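Local coordinates for protein prolyl oligopeptidase (Novosphingobium capsulatum, PDB 1YR2) that probably cleaves oligopeptides on the carboxyl side of proline, and of alanine in some cases, as a serine peptidase of the S9A family, at residues V641-A655 against L673-I687. Sequence-based numbering, arbitrary orientation.
With GOL (glycerol), chain B.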
ATOM      1  N   VAL A 641      25.858  12.109 -16.747  1.00 14.70           N
ATOM      2  CA  VAL A 641      27.022  11.679 -15.965  1.00 15.09           C
ATOM      3  C   VAL A 641      28.186  12.682 -16.187  1.00 15.88           C
ATOM      4  O   VAL A 641      28.501  13.033 -17.322  1.00 15.68           O
ATOM      5  CB  VAL A 641      27.421  10.228 -16.346  1.00 14.60           C
ATOM      6  CG1 VAL A 641      28.600   9.722 -15.526  1.00 17.04           C
ATOM      7  CG2 VAL A 641      26.294   9.303 -16.139  1.00 14.68           C
ATOM      8  N   ARG A 642      28.823  13.116 -15.101  1.00 16.43           N
ATOM      9  CA  ARG A 642      29.819  14.202 -15.118  1.00 17.98           C
ATOM     10  C   ARG A 642      31.217  13.735 -14.833  1.00 19.47           C
ATOM     11  O   ARG A 642      31.570  13.458 -13.666  1.00 20.11           O
ATOM     12  CB  ARG A 642      29.497  15.226 -14.043  1.00 18.04           C
ATOM     13  CG  ARG A 642      28.130  15.829 -14.183  1.00 19.78           C
ATOM     14  CD  ARG A 642      27.638  16.381 -12.900  1.00 23.72           C
ATOM     15  NE  ARG A 642      28.597  17.329 -12.375  1.00 23.92           N
ATOM     16  CZ  ARG A 642      28.551  17.847 -11.148  1.00 24.95           C
ATOM     17  NH1 ARG A 642      27.596  17.497 -10.280  1.00 20.51           N
ATOM     18  NH2 ARG A 642      29.492  18.709 -10.782  1.00 23.83           N
ATOM     19  N   SER A 643      32.073  13.693 -15.832  1.00 20.14           N
ATOM     20  CA  SER A 643      33.429  13.245 -15.530  1.00 20.27           C
ATOM     21  C   SER A 643      34.222  14.308 -14.773  1.00 18.98           C
ATOM     22  O   SER A 643      33.921  15.502 -14.798  1.00 18.33           O
ATOM     23  CB  SER A 643      34.133  12.729 -16.779  1.00 22.35           C
ATOM     24  OG  SER A 643      34.242  13.796 -17.705  1.00 24.82           O
ATOM     25  N   GLY A 644      35.204  13.833 -14.038  1.00 17.49           N
ATOM     26  CA  GLY A 644      36.041  14.659 -13.206  1.00 18.25           C
ATOM     27  C   GLY A 644      35.567  14.847 -11.781  1.00 18.50           C
ATOM     28  O   GLY A 644      36.221  15.516 -11.021  1.00 19.09           O
ATOM     29  N   VAL A 645      34.437  14.238 -11.426  1.00 17.44           N
ATOM     30  CA  VAL A 645      33.790  14.450 -10.145  1.00 18.16           C
ATOM     31  C   VAL A 645      33.687  13.075  -9.487  1.00 16.38           C
ATOM     32  O   VAL A 645      33.275  12.151 -10.153  1.00 16.09           O
ATOM     33  CB  VAL A 645      32.386  15.055 -10.462  1.00 18.42           C
ATOM     34  CG1 VAL A 645      31.475  14.990  -9.326  1.00 21.43           C
ATOM     35  CG2 VAL A 645      32.563  16.534 -10.948  1.00 21.13           C
ATOM     36  N   ASP A 646      34.041  12.942  -8.208  1.00 15.86           N
ATOM     37  CA  ASP A 646      33.879  11.674  -7.495  1.00 15.28           C
ATOM     38  C   ASP A 646      32.387  11.372  -7.185  1.00 14.13           C
ATOM     39  O   ASP A 646      31.691  12.143  -6.511  1.00 13.69           O
ATOM     40  CB  ASP A 646      34.682  11.637  -6.190  1.00 15.91           C
ATOM     41  CG  ASP A 646      36.215  11.574  -6.419  1.00 19.05           C
ATOM     42  OD1 ASP A 646      36.716  11.123  -7.475  1.00 20.64           O
ATOM     43  OD2 ASP A 646      36.996  11.953  -5.549  1.00 24.77           O
ATOM     44  N   TYR A 647      31.931  10.225  -7.669  1.00 12.88           N
ATOM     45  CA  TYR A 647      30.564   9.785  -7.490  1.00 12.22           C
ATOM     46  C   TYR A 647      30.489   8.888  -6.258  1.00 12.56           C
ATOM     47  O   TYR A 647      31.466   8.262  -5.865  1.00 12.67           O
ATOM     48  CB  TYR A 647      30.077   9.004  -8.738  1.00 12.35           C
ATOM     49  CG  TYR A 647      29.381   9.891  -9.780  1.00 12.55           C
ATOM     50  CD1 TYR A 647      29.942  11.114 -10.197  1.00 12.80           C
ATOM     51  CD2 TYR A 647      28.165   9.539 -10.306  1.00 12.54           C
ATOM     52  CE1 TYR A 647      29.315  11.905 -11.126  1.00 12.66           C
ATOM     53  CE2 TYR A 647      27.507  10.359 -11.252  1.00 11.46           C
ATOM     54  CZ  TYR A 647      28.105  11.498 -11.672  1.00 11.95           C
ATOM     55  OH  TYR A 647      27.428  12.296 -12.549  1.00 12.41           O
ATOM     56  N   PRO A 648      29.299   8.764  -5.702  1.00 12.60           N
ATOM     57  CA  PRO A 648      29.073   7.776  -4.661  1.00 12.52           C
ATOM     58  C   PRO A 648      29.298   6.354  -5.186  1.00 12.40           C
ATOM     59  O   PRO A 648      29.381   6.092  -6.402  1.00 13.83           O
ATOM     60  CB  PRO A 648      27.599   7.958  -4.304  1.00 12.49           C
ATOM     61  CG  PRO A 648      27.059   8.993  -5.170  1.00 14.38           C
ATOM     62  CD  PRO A 648      28.067   9.476  -6.097  1.00 11.05           C
ATOM     63  N   ALA A 649      29.384   5.435  -4.256  1.00 11.28           N
ATOM     64  CA  ALA A 649      29.258   4.004  -4.619  1.00 11.56           C
ATOM     65  C   ALA A 649      27.825   3.812  -5.103  1.00 11.06           C
ATOM     66  O   ALA A 649      26.899   4.336  -4.494  1.00 12.68           O
ATOM     67  CB  ALA A 649      29.539   3.127  -3.430  1.00 11.32           C
ATOM     68  N   ILE A 650      27.631   3.040  -6.171  1.00 10.94           N
ATOM     69  CA  ILE A 650      26.339   2.878  -6.782  1.00 10.62           C
ATOM     70  C   ILE A 650      26.122   1.431  -7.132  1.00 12.28           C
ATOM     71  O   ILE A 650      27.012   0.804  -7.725  1.00 13.28           O
ATOM     72  CB  ILE A 650      26.212   3.723  -8.083  1.00 10.85           C
ATOM     73  CG1 ILE A 650      26.380   5.214  -7.807  1.00 11.83           C
ATOM     74  CG2 ILE A 650      24.871   3.466  -8.769  1.00 11.50           C
ATOM     75  CD1 ILE A 650      26.484   6.081  -9.057  1.00 12.98           C
ATOM     76  N   LEU A 651      24.981   0.884  -6.712  1.00 11.85           N
ATOM     77  CA  LEU A 651      24.602  -0.484  -7.053  1.00 11.45           C
ATOM     78  C   LEU A 651      23.255  -0.369  -7.741  1.00 11.54           C
ATOM     79  O   LEU A 651      22.190  -0.216  -7.092  1.00 11.98           O
ATOM     80  CB  LEU A 651      24.518  -1.364  -5.802  1.00 11.60           C
ATOM     81  CG  LEU A 651      24.186  -2.845  -5.967  1.00 13.67           C
ATOM     82  CD1 LEU A 651      25.226  -3.496  -6.837  1.00 13.31           C
ATOM     83  CD2 LEU A 651      24.067  -3.495  -4.597  1.00 14.08           C
ATOM     84  N   VAL A 652      23.315  -0.422  -9.061  1.00 10.78           N
ATOM     85  CA  VAL A 652      22.143  -0.483  -9.912  1.00 12.38           C
ATOM     86  C   VAL A 652      21.525  -1.899  -9.836  1.00 12.51           C
ATOM     87  O   VAL A 652      22.244  -2.906  -9.870  1.00 13.80           O
ATOM     88  CB  VAL A 652      22.533  -0.144 -11.346  1.00 10.88           C
ATOM     89  CG1 VAL A 652      21.326  -0.163 -12.273  1.00 13.02           C
ATOM     90  CG2 VAL A 652      23.361   1.169 -11.381  1.00 12.55           C
ATOM     91  N   THR A 653      20.216  -2.013  -9.693  1.00 14.08           N
ATOM     92  CA  THR A 653      19.601  -3.371  -9.676  1.00 14.19           C
ATOM     93  C   THR A 653      18.487  -3.484 -10.668  1.00 14.83           C
ATOM     94  O   THR A 653      17.696  -2.537 -10.859  1.00 13.47           O
ATOM     95  CB  THR A 653      19.056  -3.753  -8.280  1.00 15.23           C
ATOM     96  OG1 THR A 653      18.039  -2.818  -7.932  1.00 13.72           O
ATOM     97  CG2 THR A 653      20.104  -3.624  -7.181  1.00 14.82           C
ATOM     98  N   THR A 654      18.412  -4.639 -11.320  1.00 14.63           N
ATOM     99  CA  THR A 654      17.312  -4.929 -12.251  1.00 15.36           C
ATOM    100  C   THR A 654      17.382  -6.412 -12.579  1.00 15.86           C
ATOM    101  O   THR A 654      18.421  -7.018 -12.371  1.00 14.86           O
ATOM    102  CB  THR A 654      17.425  -4.099 -13.576  1.00 15.63           C
ATOM    103  OG1 THR A 654      16.448  -4.520 -14.530  1.00 15.50           O
ATOM    104  CG2 THR A 654      18.756  -4.381 -14.308  1.00 15.17           C
ATOM    105  N   ALA A 655      16.281  -6.992 -13.055  1.00 16.44           N
ATOM    106  CA  ALA A 655      16.334  -8.317 -13.676  1.00 16.75           C
ATOM    107  C   ALA A 655      16.767  -8.120 -15.119  1.00 17.50           C
ATOM    108  O   ALA A 655      16.811  -6.975 -15.602  1.00 17.51           O
ATOM    109  CB  ALA A 655      14.981  -9.015 -13.619  1.00 17.83           C
ATOM    110  N   LEU A 673      28.425   5.015 -16.368  1.00 12.34           N
ATOM    111  CA  LEU A 673      29.141   5.218 -15.108  1.00 12.67           C
ATOM    112  C   LEU A 673      30.517   4.528 -15.102  1.00 12.62           C
ATOM    113  O   LEU A 673      31.468   5.106 -14.607  1.00 12.14           O
ATOM    114  CB  LEU A 673      28.361   4.599 -13.924  1.00 13.82           C
ATOM    115  CG  LEU A 673      27.025   5.197 -13.540  1.00 13.37           C
ATOM    116  CD1 LEU A 673      26.420   4.415 -12.442  1.00 14.77           C
ATOM    117  CD2 LEU A 673      27.167   6.656 -13.094  1.00 12.51           C
ATOM    118  N   GLN A 674      30.605   3.285 -15.594  1.00 11.84           N
ATOM    119  CA  GLN A 674      31.860   2.516 -15.550  1.00 12.25           C
ATOM    120  C   GLN A 674      32.889   3.096 -16.539  1.00 13.52           C
ATOM    121  O   GLN A 674      34.073   3.058 -16.293  1.00 12.79           O
ATOM    122  CB  GLN A 674      31.657   1.038 -15.850  1.00 12.59           C
ATOM    123  CG  GLN A 674      31.023   0.261 -14.707  1.00 11.50           C
ATOM    124  CD  GLN A 674      30.741  -1.178 -15.003  1.00 13.46           C
ATOM    125  OE1 GLN A 674      30.997  -1.684 -16.133  1.00 14.16           O
ATOM    126  NE2 GLN A 674      30.158  -1.872 -13.989  1.00  9.88           N
ATOM    127  N   THR A 675      32.401   3.675 -17.630  1.00 14.32           N
ATOM    128  CA  THR A 675      33.246   4.343 -18.609  1.00 14.93           C
ATOM    129  C   THR A 675      33.724   5.741 -18.188  1.00 14.65           C
ATOM    130  O   THR A 675      34.781   6.184 -18.629  1.00 14.01           O
ATOM    131  CB  THR A 675      32.480   4.469 -19.888  1.00 15.52           C
ATOM    132  OG1 THR A 675      32.137   3.152 -20.329  1.00 16.58           O
ATOM    133  CG2 THR A 675      33.349   5.122 -21.041  1.00 17.67           C
ATOM    134  N   ALA A 676      32.934   6.454 -17.394  1.00 15.35           N
ATOM    135  CA  ALA A 676      33.268   7.804 -16.980  1.00 14.52           C
ATOM    136  C   ALA A 676      34.381   7.843 -15.951  1.00 14.89           C
ATOM    137  O   ALA A 676      34.603   6.890 -15.252  1.00 14.85           O
ATOM    138  CB  ALA A 676      32.036   8.544 -16.428  1.00 14.25           C
ATOM    139  N   ALA A 677      35.048   8.995 -15.870  1.00 14.59           N
ATOM    140  CA  ALA A 677      36.060   9.275 -14.846  1.00 15.27           C
ATOM    141  C   ALA A 677      35.435   9.894 -13.575  1.00 15.02           C
ATOM    142  O   ALA A 677      35.403  11.114 -13.412  1.00 15.84           O
ATOM    143  CB  ALA A 677      37.111  10.211 -15.449  1.00 16.20           C
ATOM    144  N   ILE A 678      34.895   9.039 -12.711  1.00 14.81           N
ATOM    145  CA  ILE A 678      34.047   9.480 -11.596  1.00 14.56           C
ATOM    146  C   ILE A 678      34.508   8.862 -10.279  1.00 14.85           C
ATOM    147  O   ILE A 678      33.718   8.583  -9.357  1.00 14.08           O
ATOM    148  CB  ILE A 678      32.551   9.196 -11.870  1.00 14.60           C
ATOM    149  CG1 ILE A 678      32.304   7.734 -12.263  1.00 15.11           C
ATOM    150  CG2 ILE A 678      32.047  10.188 -12.940  1.00 15.72           C
ATOM    151  CD1 ILE A 678      30.850   7.393 -12.353  1.00 16.02           C
ATOM    152  N   GLY A 679      35.811   8.638 -10.206  1.00 14.04           N
ATOM    153  CA  GLY A 679      36.418   8.241  -8.970  1.00 14.42           C
ATOM    154  C   GLY A 679      36.412   6.743  -8.730  1.00 14.55           C
ATOM    155  O   GLY A 679      35.972   5.944  -9.568  1.00 15.36           O
ATOM    156  N   PRO A 680      36.963   6.379  -7.591  1.00 15.02           N
ATOM    157  CA  PRO A 680      37.323   4.984  -7.306  1.00 15.24           C
ATOM    158  C   PRO A 680      36.243   4.100  -6.675  1.00 15.20           C
ATOM    159  O   PRO A 680      36.487   2.902  -6.564  1.00 14.76           O
ATOM    160  CB  PRO A 680      38.502   5.149  -6.346  1.00 15.47           C
ATOM    161  CG  PRO A 680      38.098   6.399  -5.535  1.00 15.63           C
ATOM    162  CD  PRO A 680      37.440   7.296  -6.531  1.00 15.38           C
ATOM    163  N   LYS A 681      35.085   4.647  -6.293  1.00 14.52           N
ATOM    164  CA  LYS A 681      34.043   3.860  -5.636  1.00 14.76           C
ATOM    165  C   LYS A 681      33.392   2.916  -6.660  1.00 14.26           C
ATOM    166  O   LYS A 681      33.337   3.225  -7.846  1.00 14.53           O
ATOM    167  CB  LYS A 681      33.015   4.781  -4.921  1.00 15.40           C
ATOM    168  CG  LYS A 681      33.638   5.450  -3.638  1.00 17.87           C
ATOM    169  CD  LYS A 681      32.648   6.349  -2.918  1.00 23.11           C
ATOM    170  CE  LYS A 681      33.183   6.976  -1.607  1.00 25.72           C
ATOM    171  NZ  LYS A 681      31.943   7.560  -0.925  1.00 29.55           N
ATOM    172  N   PRO A 682      32.946   1.749  -6.226  1.00 13.54           N
ATOM    173  CA  PRO A 682      32.344   0.760  -7.149  1.00 13.23           C
ATOM    174  C   PRO A 682      31.047   1.287  -7.793  1.00 13.88           C
ATOM    175  O   PRO A 682      30.202   1.803  -7.060  1.00 14.40           O
ATOM    176  CB  PRO A 682      31.956  -0.389  -6.238  1.00 12.63           C
ATOM    177  CG  PRO A 682      32.581  -0.137  -4.931  1.00 15.22           C
ATOM    178  CD  PRO A 682      32.910   1.307  -4.825  1.00 14.05           C
ATOM    179  N   HIS A 683      30.902   1.129  -9.107  1.00 12.67           N
ATOM    180  CA  HIS A 683      29.711   1.496  -9.845  1.00 12.88           C
ATOM    181  C   HIS A 683      29.275   0.233 -10.579  1.00 13.93           C
ATOM    182  O   HIS A 683      29.843  -0.143 -11.622  1.00 15.25           O
ATOM    183  CB  HIS A 683      30.084   2.636 -10.780  1.00 12.73           C
ATOM    184  CG  HIS A 683      30.586   3.846 -10.044  1.00 12.52           C
ATOM    185  ND1 HIS A 683      31.657   4.606 -10.462  1.00 13.32           N
ATOM    186  CD2 HIS A 683      30.194   4.368  -8.854  1.00 14.87           C
ATOM    187  CE1 HIS A 683      31.859   5.583  -9.589  1.00 17.93           C
ATOM    188  NE2 HIS A 683      30.987   5.462  -8.603  1.00 13.82           N
ATOM    189  N   LEU A 684      28.321  -0.473  -9.960  1.00 12.90           N
ATOM    190  CA  LEU A 684      28.070  -1.864 -10.250  1.00 12.98           C
ATOM    191  C   LEU A 684      26.632  -2.084 -10.609  1.00 13.55           C
ATOM    192  O   LEU A 684      25.793  -1.295 -10.235  1.00 14.49           O
ATOM    193  CB  LEU A 684      28.317  -2.756  -9.010  1.00 12.87           C
ATOM    194  CG  LEU A 684      29.722  -2.697  -8.403  1.00 12.98           C
ATOM    195  CD1 LEU A 684      29.797  -3.615  -7.150  1.00 16.47           C
ATOM    196  CD2 LEU A 684      30.758  -3.075  -9.401  1.00 15.94           C
ATOM    197  N   ILE A 685      26.364  -3.176 -11.333  1.00 12.91           N
ATOM    198  CA  ILE A 685      24.984  -3.540 -11.614  1.00 13.31           C
ATOM    199  C   ILE A 685      24.742  -4.968 -11.154  1.00 14.88           C
ATOM    200  O   ILE A 685      25.456  -5.872 -11.555  1.00 12.54           O
ATOM    201  CB  ILE A 685      24.587  -3.308 -13.122  1.00 12.67           C
ATOM    202  CG1 ILE A 685      23.100  -3.598 -13.322  1.00 12.52           C
ATOM    203  CG2 ILE A 685      25.441  -4.206 -14.054  1.00 13.92           C
ATOM    204  CD1 ILE A 685      22.589  -3.332 -14.708  1.00 13.03           C
ATOM    205  N   ARG A 686      23.720  -5.163 -10.324  1.00 14.02           N
ATOM    206  CA  ARG A 686      23.311  -6.496  -9.879  1.00 14.70           C
ATOM    207  C   ARG A 686      22.130  -6.905 -10.734  1.00 14.91           C
ATOM    208  O   ARG A 686      21.082  -6.262 -10.700  1.00 15.08           O
ATOM    209  CB  ARG A 686      22.927  -6.471  -8.412  1.00 14.53           C
ATOM    210  CG  ARG A 686      22.503  -7.814  -7.821  1.00 15.32           C
ATOM    211  CD  ARG A 686      21.851  -7.637  -6.472  1.00 16.63           C
ATOM    212  NE  ARG A 686      21.654  -8.917  -5.803  1.00 17.14           N
ATOM    213  CZ  ARG A 686      20.664  -9.780  -6.071  1.00 18.75           C
ATOM    214  NH1 ARG A 686      19.743  -9.498  -6.977  1.00 18.64           N
ATOM    215  NH2 ARG A 686      20.572 -10.925  -5.404  1.00 15.49           N
ATOM    216  N   ILE A 687      22.315  -7.938 -11.521  1.00 16.29           N
ATOM    217  CA  ILE A 687      21.323  -8.354 -12.482  1.00 18.48           C
ATOM    218  C   ILE A 687      20.761  -9.724 -12.069  1.00 20.61           C
ATOM    219  O   ILE A 687      21.503 -10.720 -12.037  1.00 20.95           O
ATOM    220  CB  ILE A 687      21.909  -8.414 -13.879  1.00 18.35           C
ATOM    221  CG1 ILE A 687      22.602  -7.097 -14.264  1.00 18.64           C
ATOM    222  CG2 ILE A 687      20.776  -8.660 -14.855  1.00 19.97           C
ATOM    223  CD1 ILE A 687      23.444  -7.166 -15.536  1.00 19.66           C
TER
HETATM  224  C1  GOL B 750      30.273  11.889  -1.695  1.00 53.02           C
HETATM  225  O1  GOL B 750      31.201  12.906  -1.388  1.00 59.18           O
HETATM  226  C2  GOL B 750      30.897  10.869  -2.631  1.00 52.41           C
HETATM  227  O2  GOL B 750      30.460   9.604  -2.177  1.00 49.66           O
HETATM  228  C3  GOL B 750      32.437  10.900  -2.593  1.00 52.67           C
HETATM  229  O3  GOL B 750      32.973   9.675  -3.057  1.00 49.17           O
HETATM  230  O   HOH W   1      33.883   7.343  -6.906  1.00 25.48           O
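H683, first residue of its strand, turns its imidazole to the residue just before strand 649-654, where NE2 gives P648 O a weak, bent hydrogen bond (2.8 Å, 126° at the hydrogen). P648 O lies at the edge of the ring, near its plane, while K681 O sits over the centre of one face. With CG anti to its carbonyl carbon (chi1 -60°), H683 also sets CD2 against CG1 of I650. Nearby, a water ties Y647 O and I678 O to K681 N, and Y647 N donates almost straight to I678 O (3.0 Å), from above the carbonyl plane.

The Y647 ring packs against aliphatic groups: I678 CD1 makes a CH-pi contact over one face, 4.3 Å from the centroid, while I678 CG2 touches CD1 of the ring at 3.6 Å. L673 crosses Y647 at about a right angle, with CD2 near CD2 of the ring, and L673 CD1 meets I650 CD1. The Y647 hydroxyl accepts from R642 N and is hydrogen-bonded to N586 OD1. Lacking ring and hydroxyl, an alanine here is likely to leave R642 N without its acceptor and a gap beside I678 and L673. Farther out, V641 CG1 packs on A676 CB, and G644 N bonds A677 O in the carbonyl plane.

From I650 N bonding P682 O to T654 N bonding R686 O, the backbones pair as parallel strands. V652 CG1 meets I685 CG1 at 4.0 Å on the side covered by helix 664-675; on the other, L651 CD1 rests on L684 CB, and R686 extends to a salt bridge with D708. Strands 649-654 and 683-687, their axes 22° apart, are joined through helix 664-675 in a beta-alpha-beta crossover at one margin of the alpha/beta-hydrolase sheet.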